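Local coordinates for protein PKS (Streptomyces sp. CNQ431, PDB 5YDA) that serves as the acyltransferase domain of the splenocin polyketide synthase, probably selecting acyl building blocks and passing them to an acyl carrier protein, at residues Thr185-Glu189 and Gly190-Asp194; Thr178-Ala181 and Leu182-Leu186; Asp270-Ala273 and Val274-Leu277. One frame throughout, in Å; residues are numbered along the deposited sequence.

Interaction 1: residues Thr185-Glu189 and Gly190-Asp194; sequences TLMEE and GVRPD
M187 O accepts the shortest hydrogen bond of this helix end, from G190 N at 2.8 Å, and the guanidinium of R192 lies across it as well. The amide of G190 comes in from well above the carbonyl plane, not along a lone pair. One face of the R192 guanidinium lies over the same oxygen, which is offset toward the rim of the group and 3.3 Å from its plane; the N-H angle is too poor for a bond, so any attraction is probably electrostatic. A second bond, V191 N to L186 O at 3.0 Å, closes the wider loop. Together with the positive phi of G190 (93°), the two bonds make a Schellman motif, the classic C-terminal cap of an alpha-helix. Glycine suits this turning point because a beta carbon at these backbone angles would jam against the carbonyl oxygen of E189.

L186 and V191 supply the apolar pair that commonly accompanies the motif, with L186 CB 4.4 Å from V191 CB. M187 packs on the other flank. A bend at its chi3 (100°) carries M187 CE to P193 CD at 3.9 Å, and the two side chains cross at about a right angle; the flexible thioether can fit itself to the rigid proline ring. The M187 CA also makes a CA-H...O contact with V191 O, at 3.3 Å. On the exposed side, E188 OE1 stands 4.2 Å from R192 NH2, too far for a salt bridge, though the opposite charges probably attract.

The turn ends helix 169-188 and leads the chain toward strand 195-198. L186 and V191 pack on L415 and L418 of helix 407-420, respectively, while E188 touches V136 of helix 135-152. Just before the strand, D194 is hydrogen-bonded to V112, the first residue of strand 112-116.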
loop_
_atom_site.group_PDB
_atom_site.type_symbol
_atom_site.label_atom_id
_atom_site.label_comp_id
_atom_site.label_asym_id
_atom_site.label_seq_id
_atom_site.Cartn_x
_atom_site.Cartn_y
_atom_site.Cartn_z
ATOM N N THR A 185 9.304 -6.526 4.472
ATOM C CA THR A 185 10.556 -5.770 4.495
ATOM C C THR A 185 10.501 -4.634 5.504
ATOM O O THR A 185 11.463 -4.401 6.241
ATOM C CB THR A 185 10.867 -5.233 3.097
ATOM O OG1 THR A 185 11.000 -6.328 2.182
ATOM C CG2 THR A 185 12.131 -4.437 3.103
ATOM N N LEU A 186 9.383 -3.914 5.559
ATOM C CA LEU A 186 9.267 -2.832 6.536
ATOM C C LEU A 186 9.234 -3.376 7.960
ATOM O O LEU A 186 9.815 -2.779 8.874
ATOM C CB LEU A 186 8.015 -1.994 6.246
ATOM C CG LEU A 186 8.205 -0.990 5.107
ATOM C CD1 LEU A 186 6.881 -0.585 4.531
ATOM C CD2 LEU A 186 8.899 0.213 5.656
ATOM N N MET A 187 8.558 -4.507 8.167
ATOM C CA MET A 187 8.462 -5.067 9.510
ATOM C C MET A 187 9.829 -5.524 10.014
ATOM O O MET A 187 10.169 -5.311 11.185
ATOM C CB MET A 187 7.447 -6.205 9.526
ATOM C CG MET A 187 5.990 -5.727 9.324
ATOM S SD MET A 187 4.860 -7.074 8.886
ATOM C CE MET A 187 4.077 -7.423 10.458
ATOM N N GLU A 188 10.651 -6.104 9.134
ATOM C CA GLU A 188 12.000 -6.471 9.553
ATOM C C GLU A 188 12.843 -5.247 9.888
ATOM O O GLU A 188 13.739 -5.334 10.731
ATOM C CB GLU A 188 12.683 -7.322 8.485
ATOM C CG GLU A 188 12.055 -8.702 8.350
ATOM C CD GLU A 188 12.253 -9.542 9.602
ATOM O OE1 GLU A 188 11.268 -10.151 10.080
ATOM O OE2 GLU A 188 13.396 -9.577 10.117
ATOM N N GLU A 189 12.580 -4.102 9.262
ATOM C CA GLU A 189 13.236 -2.880 9.703
ATOM C C GLU A 189 12.695 -2.371 11.033
ATOM O O GLU A 189 13.168 -1.335 11.513
ATOM C CB GLU A 189 13.087 -1.763 8.663
ATOM C CG GLU A 189 13.567 -2.100 7.275
ATOM C CD GLU A 189 15.076 -1.975 7.118
ATOM O OE1 GLU A 189 15.618 -2.607 6.180
ATOM O OE2 GLU A 189 15.711 -1.252 7.923
ATOM N N GLY A 190 11.703 -3.026 11.626
ATOM C CA GLY A 190 11.144 -2.547 12.871
ATOM C C GLY A 190 9.936 -1.644 12.738
ATOM O O GLY A 190 9.444 -1.143 13.758
ATOM N N VAL A 191 9.436 -1.417 11.526
ATOM C CA VAL A 191 8.190 -0.673 11.335
ATOM C C VAL A 191 7.083 -1.720 11.313
ATOM O O VAL A 191 6.746 -2.294 10.268
ATOM C CB VAL A 191 8.213 0.185 10.072
ATOM C CG1 VAL A 191 6.885 0.917 9.902
ATOM C CG2 VAL A 191 9.350 1.182 10.138
ATOM N N ARG A 192 6.527 -1.981 12.481
ATOM C CA ARG A 192 5.449 -2.949 12.581
ATOM C C ARG A 192 4.129 -2.220 12.709
ATOM O O ARG A 192 4.009 -1.275 13.502
ATOM C CB ARG A 192 5.658 -3.885 13.770
ATOM C CG ARG A 192 6.892 -4.770 13.596
ATOM C CD ARG A 192 6.938 -6.009 14.504
ATOM N NE ARG A 192 7.826 -7.017 13.911
ATOM C CZ ARG A 192 9.161 -6.982 13.969
ATOM N NH1 ARG A 192 9.780 -6.002 14.623
ATOM N NH2 ARG A 192 9.885 -7.933 13.379
ATOM N N PRO A 193 3.131 -2.590 11.926
ATOM C CA PRO A 193 1.897 -1.811 11.921
ATOM C C PRO A 193 1.061 -2.114 13.153
ATOM O O PRO A 193 0.959 -3.262 13.593
ATOM C CB PRO A 193 1.205 -2.269 10.632
ATOM C CG PRO A 193 1.694 -3.699 10.454
ATOM C CD PRO A 193 3.106 -3.708 10.964
ATOM N N ASP A 194 0.455 -1.064 13.706
ATOM C CA ASP A 194 -0.544 -1.230 14.753
ATOM C C ASP A 194 -1.921 -1.544 14.194
ATOM O O ASP A 194 -2.784 -2.029 14.939
ATOM C CB ASP A 194 -0.601 0.028 15.618
ATOM C CG ASP A 194 0.759 0.399 16.145
ATOM O OD1 ASP A 194 1.258 -0.348 17.026
ATOM O OD2 ASP A 194 1.356 1.385 15.639
#

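Interaction 2: residues Thr178-Ala181 and Leu182-Leu186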
loop_
_atom_site.group_PDB
_atom_site.type_symbol
_atom_site.label_atom_id
_atom_site.label_comp_id
_atom_site.label_asym_id
_atom_site.label_seq_id
_atom_site.Cartn_x
_atom_site.Cartn_y
_atom_site.Cartn_z
ATOM N N THR A 178 3.967 -8.513 -4.138
ATOM C CA THR A 178 4.711 -7.271 -3.912
ATOM C C THR A 178 4.289 -6.609 -2.608
ATOM O O THR A 178 5.135 -6.189 -1.809
ATOM C CB THR A 178 4.520 -6.297 -5.086
ATOM O OG1 THR A 178 5.018 -6.886 -6.298
ATOM C CG2 THR A 178 5.257 -4.985 -4.809
ATOM N N GLU A 179 2.983 -6.494 -2.377
ATOM C CA GLU A 179 2.492 -5.937 -1.119
ATOM C C GLU A 179 3.034 -6.728 0.068
ATOM O O GLU A 179 3.547 -6.161 1.041
ATOM C CB GLU A 179 0.972 -5.980 -1.117
ATOM C CG GLU A 179 0.401 -4.999 -2.112
ATOM C CD GLU A 179 -1.138 -4.945 -2.121
ATOM O OE1 GLU A 179 -1.798 -5.720 -1.408
ATOM O OE2 GLU A 179 -1.696 -4.094 -2.828
ATOM N N TYR A 180 2.915 -8.060 -0.004
ATOM C CA TYR A 180 3.318 -8.880 1.127
ATOM C C TYR A 180 4.811 -8.732 1.378
ATOM O O TYR A 180 5.233 -8.487 2.518
ATOM C CB TYR A 180 2.919 -10.335 0.878
ATOM C CG TYR A 180 3.187 -11.189 2.094
ATOM C CD1 TYR A 180 2.420 -11.046 3.247
ATOM C CD2 TYR A 180 4.225 -12.120 2.098
ATOM C CE1 TYR A 180 2.683 -11.811 4.376
ATOM C CE2 TYR A 180 4.492 -12.890 3.212
ATOM C CZ TYR A 180 3.722 -12.727 4.352
ATOM O OH TYR A 180 3.975 -13.480 5.472
ATOM N N ALA A 181 5.627 -8.821 0.313
ATOM C CA ALA A 181 7.078 -8.720 0.479
ATOM C C ALA A 181 7.485 -7.349 1.006
ATOM O O ALA A 181 8.373 -7.235 1.866
ATOM C CB ALA A 181 7.772 -9.008 -0.855
ATOM N N LEU A 182 6.843 -6.292 0.499
ATOM C CA LEU A 182 7.130 -4.938 0.957
ATOM C C LEU A 182 6.739 -4.754 2.421
ATOM O O LEU A 182 7.486 -4.165 3.207
ATOM C CB LEU A 182 6.394 -3.945 0.054
ATOM C CG LEU A 182 6.721 -2.456 0.121
ATOM C CD1 LEU A 182 8.218 -2.239 0.279
ATOM C CD2 LEU A 182 6.232 -1.887 -1.190
ATOM N N ALA A 183 5.575 -5.257 2.816
ATOM C CA ALA A 183 5.209 -5.176 4.227
ATOM C C ALA A 183 6.191 -5.960 5.108
ATOM O O ALA A 183 6.619 -5.464 6.158
ATOM C CB ALA A 183 3.778 -5.673 4.433
ATOM N N ARG A 184 6.571 -7.181 4.695
ATOM C CA ARG A 184 7.567 -7.932 5.471
ATOM C C ARG A 184 8.885 -7.171 5.566
ATOM O O ARG A 184 9.526 -7.162 6.621
ATOM C CB ARG A 184 7.834 -9.311 4.868
ATOM C CG ARG A 184 6.635 -10.232 4.710
ATOM C CD ARG A 184 5.868 -10.481 5.995
ATOM N NE ARG A 184 6.737 -10.692 7.142
ATOM C CZ ARG A 184 6.296 -10.899 8.377
ATOM N NH1 ARG A 184 7.164 -11.049 9.364
ATOM N NH2 ARG A 184 4.992 -10.958 8.621
ATOM N N THR A 185 9.304 -6.526 4.472
ATOM C CA THR A 185 10.556 -5.770 4.495
ATOM C C THR A 185 10.501 -4.634 5.504
ATOM O O THR A 185 11.463 -4.401 6.241
ATOM C CB THR A 185 10.867 -5.233 3.097
ATOM O OG1 THR A 185 11.000 -6.328 2.182
ATOM C CG2 THR A 185 12.131 -4.437 3.103
ATOM N N LEU A 186 9.383 -3.914 5.559
ATOM C CA LEU A 186 9.267 -2.832 6.536
ATOM C C LEU A 186 9.234 -3.376 7.960
ATOM O O LEU A 186 9.815 -2.779 8.874
ATOM C CB LEU A 186 8.015 -1.994 6.246
ATOM C CG LEU A 186 8.205 -0.990 5.107
ATOM C CD1 LEU A 186 6.881 -0.585 4.531
ATOM C CD2 LEU A 186 8.899 0.213 5.656
#
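Y180 and R184, one helical turn apart, lie side by side and point the same way, with the aliphatic part of the arginine laid over one face of the tyrosine ring. Y180 sends its ring along this flank by holding CG opposite the backbone N (chi1 -174°). R184 then folds at both chi2 and chi3, which keeps its chain low over the ring. R184 CG sits 3.9 Å from the centroid of the Y180 ring in a CH-pi contact, and R184 CD comes within 3.5 Å of Y180 CZ. The guanidinium continues past the phenol end, its plane inclined 42° to the ring. A long arginine suits this place because its methylenes can cover an aromatic ring while its charge is carried toward the partly exposed side.

A181 O is gripped twice by T185: by the amide N at 2.9 Å and by OG1 at 2.8 Å, from opposite faces of the carbonyl plane. The threonine hydroxyl is thereby satisfied inside its own helix, as is T178 OG1 by A174 O.

This middle part of helix 169-188 is wedged among its neighbours. A181 is small enough to lie against T140 of helix 135-152. A183 meets F114 of strand 112-116, and Y180 packs on C208 and L209 of helix 201-210. E179 OE1 bonds T205 on that same helix, which begins within a GxSxG sequence consistent with a nucleophile elbow.

Interaction 3: residues Asp270-Ala273 and Val274-Leu277; sequences DTDA and VDRL
L277 N bonds A273 O at 3.0 Å and D275 N bonds T271 O at 2.8 Å; with V274 N bonding D270 O, these i to i+4 links frame the first turns of helix 271-283. The tightly packed face is made by the side chains of A273, V274 and L277, which all press on L254 of strand 254-261; L277 also reaches V237 of strand 235-239. The small alanine and the compact branched chains let the helix lie close to the sheet.

The solvent side is looser and works through water and charge. D272 OD1 and D275 OD2 stand 4.3 Å apart, and one water donates to both, at 3.1 Å from each. R276 turns back along the helix, its chain bent at chi3 (-23°), and lays one guanidinium face over A273 CA, 3.6 Å from the plane. A second water donates to A273 O and accepts a weak bond from R276 NH2. The long side chain thus lies along the backbone at A273 without making a salt bridge to D272.

D270 is the N-cap: its OD1 takes the hydrogen bond of A273 N at 3.1 Å, entering from above the carboxylate plane. Aspartate suits this position because it supplies an acceptor for an amide that the first turn of a helix leaves without one. The negative charges of D270 and D272, close to the positive end of the helix dipole, are probably favourable there. D275 lies a turn further on, where its charge is offset instead by the salt bridge from OD1 to R290, which also ties the helix start to strand 288-290; the shared water probably eases its repulsion with D272.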
loop_
_atom_site.group_PDB
_atom_site.type_symbol
_atom_site.label_atom_id
_atom_site.label_comp_id
_atom_site.label_asym_id
_atom_site.label_seq_id
_atom_site.Cartn_x
_atom_site.Cartn_y
_atom_site.Cartn_z
ATOM N N ASP A 270 -23.405 -5.894 -15.382
ATOM C CA ASP A 270 -23.168 -6.365 -16.740
ATOM C C ASP A 270 -22.843 -5.182 -17.640
ATOM O O ASP A 270 -23.186 -4.036 -17.347
ATOM C CB ASP A 270 -24.349 -7.165 -17.286
ATOM C CG ASP A 270 -25.615 -6.380 -17.323
ATOM O OD1 ASP A 270 -25.884 -5.704 -18.360
ATOM O OD2 ASP A 270 -26.350 -6.476 -16.313
ATOM N N THR A 271 -22.144 -5.475 -18.734
ATOM C CA THR A 271 -21.561 -4.408 -19.535
ATOM C C THR A 271 -22.632 -3.489 -20.115
ATOM O O THR A 271 -22.442 -2.270 -20.157
ATOM C CB THR A 271 -20.682 -5.005 -20.631
ATOM O OG1 THR A 271 -19.740 -5.900 -20.020
ATOM C CG2 THR A 271 -19.903 -3.913 -21.336
ATOM N N ASP A 272 -23.773 -4.047 -20.532
ATOM C CA ASP A 272 -24.858 -3.229 -21.076
ATOM C C ASP A 272 -25.357 -2.216 -20.052
ATOM O O ASP A 272 -25.543 -1.038 -20.368
ATOM C CB ASP A 272 -26.022 -4.115 -21.531
ATOM C CG ASP A 272 -25.755 -4.802 -22.854
ATOM O OD1 ASP A 272 -24.796 -4.404 -23.562
ATOM O OD2 ASP A 272 -26.521 -5.737 -23.191
ATOM N N ALA A 273 -25.623 -2.675 -18.831
ATOM C CA ALA A 273 -26.069 -1.770 -17.779
ATOM C C ALA A 273 -25.016 -0.701 -17.482
ATOM O O ALA A 273 -25.356 0.459 -17.226
ATOM C CB ALA A 273 -26.403 -2.566 -16.517
ATOM N N VAL A 274 -23.734 -1.070 -17.527
ATOM C CA VAL A 274 -22.679 -0.099 -17.250
ATOM C C VAL A 274 -22.602 0.928 -18.374
ATOM O O VAL A 274 -22.422 2.129 -18.119
ATOM C CB VAL A 274 -21.330 -0.818 -17.023
ATOM C CG1 VAL A 274 -20.165 0.160 -17.107
ATOM C CG2 VAL A 274 -21.320 -1.513 -15.669
ATOM N N ASP A 275 -22.752 0.474 -19.632
ATOM C CA ASP A 275 -22.843 1.390 -20.770
ATOM C C ASP A 275 -23.928 2.441 -20.551
ATOM O O ASP A 275 -23.702 3.641 -20.749
ATOM C CB ASP A 275 -23.134 0.620 -22.062
ATOM C CG ASP A 275 -21.930 -0.144 -22.580
ATOM O OD1 ASP A 275 -20.802 0.135 -22.131
ATOM O OD2 ASP A 275 -22.112 -1.017 -23.456
ATOM N N ARG A 276 -25.114 2.008 -20.125
ATOM C CA ARG A 276 -26.201 2.965 -19.983
ATOM C C ARG A 276 -25.955 3.911 -18.821
ATOM O O ARG A 276 -26.255 5.104 -18.924
ATOM C CB ARG A 276 -27.544 2.246 -19.837
ATOM C CG ARG A 276 -27.916 1.471 -21.096
ATOM C CD ARG A 276 -29.172 0.619 -20.966
ATOM N NE ARG A 276 -29.502 0.270 -19.595
ATOM C CZ ARG A 276 -29.543 -0.974 -19.139
ATOM N NH1 ARG A 276 -29.277 -2.015 -19.923
ATOM N NH2 ARG A 276 -29.850 -1.172 -17.857
ATOM N N LEU A 277 -25.407 3.408 -17.710
ATOM C CA LEU A 277 -25.017 4.298 -16.623
ATOM C C LEU A 277 -24.042 5.367 -17.106
ATOM O O LEU A 277 -24.172 6.545 -16.755
ATOM C CB LEU A 277 -24.396 3.492 -15.485
ATOM C CG LEU A 277 -23.812 4.352 -14.358
ATOM C CD1 LEU A 277 -24.931 5.151 -13.677
ATOM C CD2 LEU A 277 -23.068 3.501 -13.339
HETATM O O HOH W 1 -25.066 -1.474 -24.414
HETATM O O HOH W 2 -28.234 1.013 -16.033
#

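How the interactions relate
Along the chain, interaction 2 comes first and overlaps interaction 1 at T185 and L186, while interaction 3 lies much later. The first two sit on helix 169-188, their centres 9 Å apart: one covers the helix body, the other its end and the exit toward strand 195-198 of the six-stranded mixed sheet. Interaction 3 opens helix 271-283, packed on the four-stranded antiparallel sheet, with its centre about 37 Å from that of interaction 2 and 43 Å from that of interaction 1. Interactions 1 and 3 lie on opposite sides of the chain's centre. This fits the two-subdomain build of acyltransferases, a larger alpha/beta part and a smaller ferredoxin-like part.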